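Local coordinates for enoyl-CoA hydratase/isomerase family protein (PDB 3L3S) that probably acts as a hydro-lyase of the crotonase superfamily, perhaps on acyl-CoA substrates, although its own reaction is not established, at residues B[9-14]-B[39-44]; B[33-38]-B[90-95]; B[53-58]-B[200-205]; B[104-109]-B[211-216]. One frame throughout, in Å; residues are numbered along the deposited sequence.

Interaction 1. Residues B[9-14]-B[39-44]; sequences LGEVLS and HDALRR
The methyl CB of A41 is approached from the strand by two unlike groups, one apolar and one charged. In the closely packed part it meets CD1 of L9 at 3.9 Å, and L20 of strand 17-22 also touches both side chains, making a small apolar patch. The same methyl lies 3.7 Å from OE2 of E11, and there the character changes from hydrocarbon to charge. E11 leaves the strand as an extended chain (chi2 172°) and carries its carboxylate to the helix. R44 answers by bending at chi3 (-69°), which turns its guanidinium back toward the strand. The resulting salt bridge is lopsided. NH2 of R44 gives OE2 of E11 a bond of 2.7 Å, received on the syn lone pair and nearly in the guanidinium plane, whereas NH1 of R44 reaches OE1 of E11 only weakly at 3.4 Å. With the two planes 37° apart, the pair is not a flat, symmetrical fork. NE of R44 adds a weak bond to D40 O, one turn back, which may help to hold the bend. This polar part borders the solvent, with R44 exposed and E11 partly so. Strand 9-14 is an edge strand of the main sheet and forms an antiparallel hairpin with 17-22; helix 32-45 packs on that hairpin and links the parallel neighbours 17-22 and 53-58 as a beta-alpha-beta crossover of the crotonase fold.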
loop_
_atom_site.group_PDB
_atom_site.type_symbol
_atom_site.label_atom_id
_atom_site.label_comp_id
_atom_site.label_asym_id
_atom_site.label_seq_id
_atom_site.Cartn_x
_atom_site.Cartn_y
_atom_site.Cartn_z
ATOM N N LEU B 9 -26.302 7.268 21.908
ATOM C CA LEU B 9 -26.161 7.536 20.483
ATOM C C LEU B 9 -27.378 8.248 19.914
ATOM O O LEU B 9 -28.519 7.896 20.221
ATOM C CB LEU B 9 -26.011 6.212 19.734
ATOM C CG LEU B 9 -24.854 5.909 18.785
ATOM C CD1 LEU B 9 -25.227 4.631 18.067
ATOM C CD2 LEU B 9 -24.619 7.005 17.770
ATOM N N GLY B 10 -27.120 9.204 19.030
ATOM C CA GLY B 10 -28.187 9.937 18.376
ATOM C C GLY B 10 -28.326 9.431 16.956
ATOM O O GLY B 10 -27.325 9.299 16.248
ATOM N N GLU B 11 -29.555 9.104 16.559
ATOM C CA GLU B 11 -29.844 8.601 15.214
ATOM C C GLU B 11 -30.889 9.447 14.494
ATOM O O GLU B 11 -31.939 9.766 15.069
ATOM C CB GLU B 11 -30.356 7.158 15.277
ATOM C CG GLU B 11 -29.306 6.109 15.547
ATOM C CD GLU B 11 -29.892 4.743 15.795
ATOM O OE1 GLU B 11 -30.646 4.243 14.938
ATOM O OE2 GLU B 11 -29.601 4.162 16.856
ATOM N N VAL B 12 -30.575 9.838 13.254
ATOM C CA VAL B 12 -31.479 10.617 12.394
ATOM C C VAL B 12 -31.323 10.181 10.939
ATOM O O VAL B 12 -30.210 10.175 10.406
ATOM C CB VAL B 12 -31.275 12.187 12.475
ATOM C CG1 VAL B 12 -31.977 12.774 13.685
ATOM C CG2 VAL B 12 -29.807 12.563 12.493
ATOM N N LEU B 13 -32.438 9.803 10.310
ATOM C CA LEU B 13 -32.446 9.375 8.909
ATOM C C LEU B 13 -33.015 10.475 8.018
ATOM O O LEU B 13 -34.098 10.989 8.280
ATOM C CB LEU B 13 -33.267 8.087 8.740
ATOM C CG LEU B 13 -33.326 7.403 7.366
ATOM C CD1 LEU B 13 -31.980 6.800 7.018
ATOM C CD2 LEU B 13 -34.396 6.326 7.361
ATOM N N SER B 14 -32.280 10.808 6.959
ATOM C CA SER B 14 -32.678 11.838 5.997
ATOM C C SER B 14 -32.215 11.457 4.588
ATOM O O SER B 14 -31.008 11.444 4.305
ATOM C CB SER B 14 -32.083 13.197 6.398
ATOM O OG SER B 14 -32.361 14.200 5.437
ATOM N N HIS B 39 -23.141 -0.982 17.743
ATOM C CA HIS B 39 -23.321 -2.245 17.041
ATOM C C HIS B 39 -24.795 -2.523 16.758
ATOM O O HIS B 39 -25.130 -3.024 15.687
ATOM C CB HIS B 39 -22.674 -3.395 17.814
ATOM C CG HIS B 39 -22.145 -4.500 16.949
ATOM N ND1 HIS B 39 -21.353 -5.507 17.451
ATOM C CD2 HIS B 39 -22.337 -4.794 15.639
ATOM C CE1 HIS B 39 -21.090 -6.379 16.493
ATOM N NE2 HIS B 39 -21.676 -5.969 15.384
ATOM N N ASP B 40 -25.663 -2.135 17.693
ATOM C CA ASP B 40 -27.107 -2.304 17.562
ATOM C C ASP B 40 -27.636 -1.435 16.427
ATOM O O ASP B 40 -28.483 -1.870 15.648
ATOM C CB ASP B 40 -27.814 -1.924 18.868
ATOM C CG ASP B 40 -28.319 -3.133 19.631
ATOM O OD1 ASP B 40 -27.836 -3.372 20.764
ATOM O OD2 ASP B 40 -29.203 -3.845 19.095
ATOM N N ALA B 41 -27.059 -0.241 16.307
ATOM C CA ALA B 41 -27.420 0.733 15.277
ATOM C C ALA B 41 -26.969 0.278 13.888
ATOM O O ALA B 41 -27.606 0.595 12.884
ATOM C CB ALA B 41 -26.809 2.092 15.611
ATOM N N LEU B 42 -25.878 -0.481 13.858
ATOM C CA LEU B 42 -25.299 -1.011 12.632
ATOM C C LEU B 42 -26.030 -2.274 12.153
ATOM O O LEU B 42 -26.240 -2.440 10.951
ATOM C CB LEU B 42 -23.805 -1.285 12.835
ATOM C CG LEU B 42 -22.993 -1.812 11.653
ATOM C CD1 LEU B 42 -22.902 -0.758 10.555
ATOM C CD2 LEU B 42 -21.631 -2.215 12.141
ATOM N N ARG B 43 -26.414 -3.146 13.091
ATOM C CA ARG B 43 -27.142 -4.385 12.771
ATOM C C ARG B 43 -28.509 -4.057 12.188
ATOM O O ARG B 43 -28.959 -4.709 11.243
ATOM C CB ARG B 43 -27.319 -5.271 14.004
ATOM C CG ARG B 43 -26.063 -6.001 14.442
ATOM C CD ARG B 43 -26.365 -6.949 15.588
ATOM N NE ARG B 43 -25.172 -7.288 16.364
ATOM C CZ ARG B 43 -24.886 -6.794 17.567
ATOM N NH1 ARG B 43 -25.699 -5.922 18.153
ATOM N NH2 ARG B 43 -23.790 -7.190 18.201
ATOM N N ARG B 44 -29.108 -2.982 12.703
ATOM C CA ARG B 44 -30.411 -2.504 12.256
ATOM C C ARG B 44 -30.301 -1.771 10.930
ATOM O O ARG B 44 -31.189 -1.883 10.092
ATOM C CB ARG B 44 -31.050 -1.592 13.313
ATOM C CG ARG B 44 -31.489 -2.321 14.589
ATOM C CD ARG B 44 -32.185 -1.403 15.600
ATOM N NE ARG B 44 -31.283 -0.425 16.217
ATOM C CZ ARG B 44 -31.437 0.896 16.149
ATOM N NH1 ARG B 44 -32.463 1.434 15.489
ATOM N NH2 ARG B 44 -30.546 1.686 16.729
#

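Interaction 2. Residues B[33-38]-B[90-95]; sequences AMIAAL and FEACSA
I35 is the one residue of 33-38 that touches 90-95, meeting A92 and C93 where helix 32-45 of the crotonase fold packs against helix 84-101. The first segment can be followed in sequence order from just after the start of its helix, where S31 OG accepts a weak hydrogen bond from the backbone N of M34, a selenomethionine. I35 comes next, its CB directed at the other helix and its CA only 6.2 Å from the CA of C93, close enough for this one side chain to span the gap. L89 and L96, roughly one turn before and after the C93 level, also touch I35, while H67 rests against both I35 and C93 from a loop. Further on, L38 lies one turn along the helix from I35; it continues the seam on L96 and also touches L30 of the preceding loop. The far side of helix 84-101 belongs to a subunit interface: F90 and S94 point away from I35, and there S94 OG is hydrogen-bonded to T236 OG1 of the second subunit. Within the contact itself the two branches of I35 divide the work. CG2, anti to the backbone N, settles 3.5 Å from the carbonyl oxygen of A92, with the A92 methyl at 4.2 Å; CG1, extended at chi2 (161°), delivers CD1 to within 3.9 Å of C93 CB.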
loop_
_atom_site.group_PDB
_atom_site.type_symbol
_atom_site.label_atom_id
_atom_site.label_comp_id
_atom_site.label_asym_id
_atom_site.label_seq_id
_atom_site.Cartn_x
_atom_site.Cartn_y
_atom_site.Cartn_z
ATOM N N ALA B 33 -21.037 0.030 26.806
ATOM C CA ALA B 33 -22.408 0.411 26.466
ATOM C C ALA B 33 -22.483 1.217 25.165
ATOM O O ALA B 33 -23.521 1.232 24.509
ATOM C CB ALA B 33 -23.036 1.197 27.622
HETATM N N MSE B 34 -21.381 1.885 24.814
HETATM C CA MSE B 34 -21.294 2.687 23.590
HETATM C C MSE B 34 -21.038 1.769 22.397
HETATM O O MSE B 34 -21.627 1.953 21.330
HETATM C CB MSE B 34 -20.198 3.765 23.709
HETATM C CG MSE B 34 -19.955 4.618 22.453
HETATM SE SE MSE B 34 -21.429 5.778 21.917
HETATM C CE MSE B 34 -20.789 7.420 22.732
ATOM N N ILE B 35 -20.182 0.770 22.602
ATOM C CA ILE B 35 -19.850 -0.223 21.580
ATOM C C ILE B 35 -21.115 -1.022 21.236
ATOM O O ILE B 35 -21.397 -1.242 20.065
ATOM C CB ILE B 35 -18.704 -1.150 22.064
ATOM C CG1 ILE B 35 -17.391 -0.360 22.106
ATOM C CG2 ILE B 35 -18.556 -2.392 21.159
ATOM C CD1 ILE B 35 -16.318 -0.979 22.973
ATOM N N ALA B 36 -21.896 -1.372 22.260
ATOM C CA ALA B 36 -23.146 -2.124 22.089
ATOM C C ALA B 36 -24.179 -1.284 21.343
ATOM O O ALA B 36 -24.819 -1.782 20.423
ATOM C CB ALA B 36 -23.702 -2.572 23.445
ATOM N N ALA B 37 -24.260 0.007 21.689
ATOM C CA ALA B 37 -25.184 0.953 21.053
ATOM C C ALA B 37 -24.816 1.163 19.587
ATOM O O ALA B 37 -25.694 1.206 18.724
ATOM C CB ALA B 37 -25.183 2.284 21.783
ATOM N N LEU B 38 -23.512 1.242 19.312
ATOM C CA LEU B 38 -23.015 1.427 17.949
ATOM C C LEU B 38 -23.218 0.187 17.108
ATOM O O LEU B 38 -23.492 0.296 15.918
ATOM C CB LEU B 38 -21.541 1.816 17.941
ATOM C CG LEU B 38 -21.160 3.289 18.099
ATOM C CD1 LEU B 38 -19.660 3.379 18.341
ATOM C CD2 LEU B 38 -21.560 4.093 16.854
ATOM N N PHE B 90 -12.874 -5.791 24.581
ATOM C CA PHE B 90 -12.106 -5.883 23.343
ATOM C C PHE B 90 -12.680 -6.813 22.268
ATOM O O PHE B 90 -12.625 -6.474 21.080
ATOM C CB PHE B 90 -10.636 -6.200 23.640
ATOM C CG PHE B 90 -9.939 -5.151 24.473
ATOM C CD1 PHE B 90 -10.166 -3.774 24.255
ATOM C CD2 PHE B 90 -9.073 -5.532 25.508
ATOM C CE1 PHE B 90 -9.539 -2.788 25.070
ATOM C CE2 PHE B 90 -8.438 -4.561 26.330
ATOM C CZ PHE B 90 -8.677 -3.185 26.109
ATOM N N GLU B 91 -13.257 -7.954 22.682
ATOM C CA GLU B 91 -13.880 -8.905 21.746
ATOM C C GLU B 91 -15.130 -8.301 21.100
ATOM O O GLU B 91 -15.408 -8.539 19.914
ATOM C CB GLU B 91 -14.220 -10.239 22.432
ATOM C CG GLU B 91 -13.014 -11.185 22.583
ATOM C CD GLU B 91 -13.241 -12.376 23.527
ATOM O OE1 GLU B 91 -12.258 -13.108 23.765
ATOM O OE2 GLU B 91 -14.367 -12.589 24.039
ATOM N N ALA B 92 -15.836 -7.468 21.869
ATOM C CA ALA B 92 -17.038 -6.789 21.387
ATOM C C ALA B 92 -16.645 -5.602 20.522
ATOM O O ALA B 92 -17.351 -5.270 19.564
ATOM C CB ALA B 92 -17.891 -6.337 22.537
ATOM N N CYS B 93 -15.509 -4.984 20.854
ATOM C CA CYS B 93 -14.998 -3.848 20.093
ATOM C C CYS B 93 -14.509 -4.329 18.733
ATOM O O CYS B 93 -14.791 -3.693 17.727
ATOM C CB CYS B 93 -13.862 -3.139 20.826
ATOM S SG CYS B 93 -13.188 -1.759 19.888
ATOM N N SER B 94 -13.835 -5.482 18.717
ATOM C CA SER B 94 -13.319 -6.094 17.493
ATOM C C SER B 94 -14.453 -6.573 16.601
ATOM O O SER B 94 -14.378 -6.437 15.377
ATOM C CB SER B 94 -12.392 -7.263 17.812
ATOM O OG SER B 94 -11.165 -6.807 18.352
ATOM N N ALA B 95 -15.526 -7.065 17.223
ATOM C CA ALA B 95 -16.703 -7.549 16.487
ATOM C C ALA B 95 -17.434 -6.406 15.780
ATOM O O ALA B 95 -17.975 -6.595 14.691
ATOM C CB ALA B 95 -17.655 -8.303 17.419
#

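Interaction 3. Residues B[53-58]-B[200-205]; sequences VLVIHG and DLAGAL
V53 turns both of its methyls to the helix, CG2 to the carbonyl oxygen of A202 and CG1 to L205. CG1 lies anti to its own carbonyl carbon (chi1 -73°) and stops 3.7 Å from CB of L205. The second methyl, CG2, is wedged between the backbone N and the carbonyl carbon of V53 and faces A202, where it comes to 3.3 Å from the carbonyl oxygen and 4.1 Å from CB. V55, two residues further and on the same side of the strand, offers CG2 to the A202 methyl at 4.0 Å. A202 CB thus touches both CG2 atoms, which approach it at roughly a right angle. In the crotonase fold such helices lie against the main sheet; here helix 194-207 runs nearly antiparallel to strand 53-58, at 162° and with segment axes 8.7 Å apart. The small side chain at A202 is consistent with this close approach. L205 meets V53 with the root of its side chain, whereas the rest of it packs on P106 and on L169 of the third subunit. I108 of the adjoining strand presses on A202 as well.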
loop_
_atom_site.group_PDB
_atom_site.type_symbol
_atom_site.label_atom_id
_atom_site.label_comp_id
_atom_site.label_asym_id
_atom_site.label_seq_id
_atom_site.Cartn_x
_atom_site.Cartn_y
_atom_site.Cartn_z
ATOM N N VAL B 53 -26.809 4.786 3.265
ATOM C CA VAL B 53 -25.440 5.155 3.656
ATOM C C VAL B 53 -25.335 5.538 5.135
ATOM O O VAL B 53 -26.285 6.070 5.718
ATOM C CB VAL B 53 -24.860 6.317 2.780
ATOM C CG1 VAL B 53 -24.522 5.837 1.403
ATOM C CG2 VAL B 53 -25.847 7.420 2.635
ATOM N N LEU B 54 -24.185 5.240 5.736
ATOM C CA LEU B 54 -23.920 5.541 7.145
ATOM C C LEU B 54 -22.895 6.650 7.323
ATOM O O LEU B 54 -21.880 6.681 6.622
ATOM C CB LEU B 54 -23.378 4.307 7.882
ATOM C CG LEU B 54 -24.168 3.060 8.289
ATOM C CD1 LEU B 54 -25.160 3.431 9.348
ATOM C CD2 LEU B 54 -24.829 2.381 7.103
ATOM N N VAL B 55 -23.189 7.574 8.239
ATOM C CA VAL B 55 -22.281 8.669 8.591
ATOM C C VAL B 55 -22.062 8.575 10.102
ATOM O O VAL B 55 -23.016 8.469 10.859
ATOM C CB VAL B 55 -22.824 10.089 8.224
ATOM C CG1 VAL B 55 -21.876 11.177 8.755
ATOM C CG2 VAL B 55 -22.964 10.249 6.702
ATOM N N ILE B 56 -20.794 8.513 10.511
ATOM C CA ILE B 56 -20.407 8.435 11.919
ATOM C C ILE B 56 -19.749 9.764 12.286
ATOM O O ILE B 56 -18.662 10.093 11.812
ATOM C CB ILE B 56 -19.457 7.230 12.186
ATOM C CG1 ILE B 56 -20.194 5.920 11.871
ATOM C CG2 ILE B 56 -18.989 7.221 13.651
ATOM C CD1 ILE B 56 -19.334 4.671 11.912
ATOM N N HIS B 57 -20.426 10.509 13.147
ATOM C CA HIS B 57 -19.966 11.822 13.577
ATOM C C HIS B 57 -19.720 11.878 15.084
ATOM O O HIS B 57 -20.616 11.610 15.888
ATOM C CB HIS B 57 -21.021 12.873 13.155
ATOM C CG HIS B 57 -20.605 14.311 13.316
ATOM N ND1 HIS B 57 -21.521 15.343 13.276
ATOM C CD2 HIS B 57 -19.392 14.895 13.474
ATOM C CE1 HIS B 57 -20.891 16.498 13.399
ATOM N NE2 HIS B 57 -19.599 16.254 13.522
ATOM N N GLY B 58 -18.479 12.203 15.436
ATOM C CA GLY B 58 -18.076 12.408 16.820
ATOM C C GLY B 58 -17.840 13.915 16.810
ATOM O O GLY B 58 -16.757 14.335 16.401
ATOM N N ASP B 200 -23.642 15.995 1.166
ATOM C CA ASP B 200 -23.858 15.963 -0.291
ATOM C C ASP B 200 -23.269 14.699 -0.908
ATOM O O ASP B 200 -23.875 14.093 -1.793
ATOM C CB ASP B 200 -23.230 17.188 -0.979
ATOM C CG ASP B 200 -23.897 18.504 -0.590
ATOM O OD1 ASP B 200 -25.102 18.509 -0.257
ATOM O OD2 ASP B 200 -23.207 19.545 -0.617
ATOM N N LEU B 201 -22.093 14.309 -0.408
ATOM C CA LEU B 201 -21.369 13.126 -0.868
ATOM C C LEU B 201 -22.139 11.855 -0.474
ATOM O O LEU B 201 -22.287 10.941 -1.287
ATOM C CB LEU B 201 -19.959 13.135 -0.277
ATOM C CG LEU B 201 -18.855 12.251 -0.851
ATOM C CD1 LEU B 201 -17.574 13.060 -1.006
ATOM C CD2 LEU B 201 -18.628 11.066 0.063
ATOM N N ALA B 202 -22.661 11.838 0.756
ATOM C CA ALA B 202 -23.452 10.722 1.270
ATOM C C ALA B 202 -24.819 10.674 0.577
ATOM O O ALA B 202 -25.270 9.596 0.166
ATOM C CB ALA B 202 -23.626 10.837 2.789
ATOM N N GLY B 203 -25.426 11.855 0.398
ATOM C CA GLY B 203 -26.723 11.989 -0.264
ATOM C C GLY B 203 -26.737 11.510 -1.708
ATOM O O GLY B 203 -27.694 10.858 -2.134
ATOM N N ALA B 204 -25.649 11.796 -2.434
ATOM C CA ALA B 204 -25.467 11.387 -3.831
ATOM C C ALA B 204 -25.240 9.872 -3.893
ATOM O O ALA B 204 -25.753 9.213 -4.794
ATOM C CB ALA B 204 -24.294 12.128 -4.471
ATOM N N LEU B 205 -24.522 9.338 -2.897
ATOM C CA LEU B 205 -24.257 7.906 -2.778
ATOM C C LEU B 205 -25.554 7.147 -2.520
ATOM O O LEU B 205 -25.770 6.069 -3.084
ATOM C CB LEU B 205 -23.268 7.615 -1.651
ATOM C CG LEU B 205 -21.825 7.269 -2.005
ATOM C CD1 LEU B 205 -21.044 7.085 -0.723
ATOM C CD2 LEU B 205 -21.776 6.004 -2.855
#

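Interaction 4. Residues B[104-109]-B[211-216]; sequences PKPTIA and APLRRG
R214 is the residue most deeply engaged here, and it meets P104 and K105 in different ways. Against P104 it uses its base: the CA of R214 approaches the carbonyl oxygen of P104 at 3.6 Å in a CA-H...O contact with an angle of 153° at the hydrogen. The side chains meet there too, R214 CB standing 4.2 Å from P104 CB. Extended from CG to NE, the arginine then runs out across K105, whose own chain is also extended beyond CG. The two long chains cross at a slant, with K105 CG 3.8 Å from R214 NE. Farther out, K105 CE sits over one face of the guanidinium, 3.7 Å above its plane and shifted toward the rim. The charged ends are therefore near neighbours, K105 NZ and R214 NH1 being 4.1 Å apart, an approach that would probably be unfavourable without other partners. Each has them: K105 NZ is hydrogen-bonded to the carbonyl oxygens of A45 and V51, and R214 NH2 to OE1 of Q210. These bonds probably offset the repulsion and draw the two polar groups to separate anchors. A smaller apolar contact completes the set, P106 CG against L213 CD2 at 3.9 Å. The contact thus sits where the chain enters strand 107-111, itself flanked by strands 53-58 and 128-131; helix 210-223 packs against this entrance, helix 194-207 adds L205 on P106, and L169 of the third subunit lies against L213.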
loop_
_atom_site.group_PDB
_atom_site.type_symbol
_atom_site.label_atom_id
_atom_site.label_comp_id
_atom_site.label_asym_id
_atom_site.label_seq_id
_atom_site.Cartn_x
_atom_site.Cartn_y
_atom_site.Cartn_z
ATOM N N PRO B 104 -21.581 -3.808 3.735
ATOM C CA PRO B 104 -21.895 -3.597 2.311
ATOM C C PRO B 104 -22.290 -2.163 1.960
ATOM O O PRO B 104 -22.033 -1.713 0.849
ATOM C CB PRO B 104 -23.062 -4.550 2.076
ATOM C CG PRO B 104 -22.802 -5.637 3.036
ATOM C CD PRO B 104 -22.426 -4.890 4.273
ATOM N N LYS B 105 -22.918 -1.468 2.914
ATOM C CA LYS B 105 -23.357 -0.077 2.752
ATOM C C LYS B 105 -22.215 0.879 3.116
ATOM O O LYS B 105 -21.483 0.614 4.072
ATOM C CB LYS B 105 -24.593 0.190 3.621
ATOM C CG LYS B 105 -25.796 -0.589 3.139
ATOM C CD LYS B 105 -26.997 -0.481 4.027
ATOM C CE LYS B 105 -27.968 -1.610 3.681
ATOM N NZ LYS B 105 -29.262 -1.463 4.381
ATOM N N PRO B 106 -22.018 1.970 2.338
ATOM C CA PRO B 106 -20.946 2.949 2.600
ATOM C C PRO B 106 -20.971 3.597 3.974
ATOM O O PRO B 106 -22.027 3.983 4.467
ATOM C CB PRO B 106 -21.159 4.000 1.517
ATOM C CG PRO B 106 -21.743 3.235 0.405
ATOM C CD PRO B 106 -22.740 2.340 1.105
ATOM N N THR B 107 -19.808 3.613 4.616
ATOM C CA THR B 107 -19.637 4.208 5.940
ATOM C C THR B 107 -18.658 5.388 5.838
ATOM O O THR B 107 -17.573 5.265 5.267
ATOM C CB THR B 107 -19.154 3.167 6.965
ATOM O OG1 THR B 107 -17.888 2.643 6.551
ATOM C CG2 THR B 107 -20.167 2.002 7.077
ATOM N N ILE B 108 -19.090 6.552 6.313
ATOM C CA ILE B 108 -18.288 7.779 6.255
ATOM C C ILE B 108 -18.095 8.400 7.633
ATOM O O ILE B 108 -19.056 8.634 8.361
ATOM C CB ILE B 108 -18.950 8.858 5.328
ATOM C CG1 ILE B 108 -19.174 8.305 3.915
ATOM C CG2 ILE B 108 -18.067 10.120 5.241
ATOM C CD1 ILE B 108 -20.250 9.006 3.126
ATOM N N ALA B 109 -16.846 8.723 7.948
ATOM C CA ALA B 109 -16.504 9.358 9.207
ATOM C C ALA B 109 -16.256 10.862 9.022
ATOM O O ALA B 109 -15.535 11.272 8.107
ATOM C CB ALA B 109 -15.293 8.687 9.809
ATOM N N ALA B 211 -28.371 -1.778 -5.529
ATOM C CA ALA B 211 -27.895 -3.164 -5.636
ATOM C C ALA B 211 -26.460 -3.337 -6.182
ATOM O O ALA B 211 -25.700 -4.115 -5.605
ATOM C CB ALA B 211 -28.923 -4.062 -6.369
ATOM N N PRO B 212 -26.062 -2.594 -7.256
ATOM C CA PRO B 212 -24.690 -2.749 -7.758
ATOM C C PRO B 212 -23.654 -2.093 -6.841
ATOM O O PRO B 212 -22.480 -2.470 -6.864
ATOM C CB PRO B 212 -24.728 -2.009 -9.094
ATOM C CG PRO B 212 -26.080 -2.188 -9.547
ATOM C CD PRO B 212 -26.863 -1.908 -8.289
ATOM N N LEU B 213 -24.107 -1.105 -6.058
ATOM C CA LEU B 213 -23.267 -0.353 -5.119
ATOM C C LEU B 213 -22.825 -1.252 -3.970
ATOM O O LEU B 213 -21.642 -1.289 -3.639
ATOM C CB LEU B 213 -24.053 0.834 -4.540
ATOM C CG LEU B 213 -23.473 2.148 -3.995
ATOM C CD1 LEU B 213 -24.506 2.751 -3.066
ATOM C CD2 LEU B 213 -22.168 1.990 -3.255
ATOM N N ARG B 214 -23.790 -1.934 -3.353
ATOM C CA ARG B 214 -23.529 -2.823 -2.217
ATOM C C ARG B 214 -22.762 -4.061 -2.614
ATOM O O ARG B 214 -21.799 -4.433 -1.943
ATOM C CB ARG B 214 -24.823 -3.193 -1.513
ATOM C CG ARG B 214 -25.409 -2.007 -0.808
ATOM C CD ARG B 214 -26.854 -2.191 -0.479
ATOM N NE ARG B 214 -27.471 -0.884 -0.301
ATOM C CZ ARG B 214 -28.732 -0.689 0.056
ATOM N NH1 ARG B 214 -29.535 -1.724 0.285
ATOM N NH2 ARG B 214 -29.190 0.552 0.168
ATOM N N ARG B 215 -23.142 -4.630 -3.759
ATOM C CA ARG B 215 -22.489 -5.814 -4.309
ATOM C C ARG B 215 -21.062 -5.415 -4.729
ATOM O O ARG B 215 -20.111 -6.147 -4.484
ATOM C CB ARG B 215 -23.286 -6.325 -5.512
ATOM C CG ARG B 215 -22.948 -7.725 -5.981
ATOM C CD ARG B 215 -23.646 -8.811 -5.178
ATOM N NE ARG B 215 -23.146 -10.131 -5.560
ATOM C CZ ARG B 215 -22.281 -10.848 -4.843
ATOM N NH1 ARG B 215 -21.812 -10.384 -3.689
ATOM N NH2 ARG B 215 -21.862 -12.022 -5.293
ATOM N N GLY B 216 -20.928 -4.197 -5.254
ATOM C CA GLY B 216 -19.644 -3.674 -5.691
ATOM C C GLY B 216 -18.661 -3.381 -4.572
ATOM O O GLY B 216 -17.465 -3.659 -4.704
#

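How the interactions relate
From the N terminus, interaction 1 closes the first loop, joining the edge strand 9-14 to the end of helix 32-45. Interaction 2 opens earlier on that helix, before interaction 1 has closed, so the two cross; they also touch, L9 CD1 lying 3.5 Å from A37 O. Interaction 3 opens at strand 53-58, inside the span of interaction 2, and closes far beyond it, crossing it too. Interaction 4 crosses interaction 3 in turn, through adjacent strands (L54 N to P106 O, 2.8 Å) and consecutive helices. No pair nests; interaction 1 precedes interactions 3 and 4 in series, as interaction 2 precedes interaction 4. Together they tie helices 32-45 and 84-101, the main sheet and helices 194-207 and 210-223.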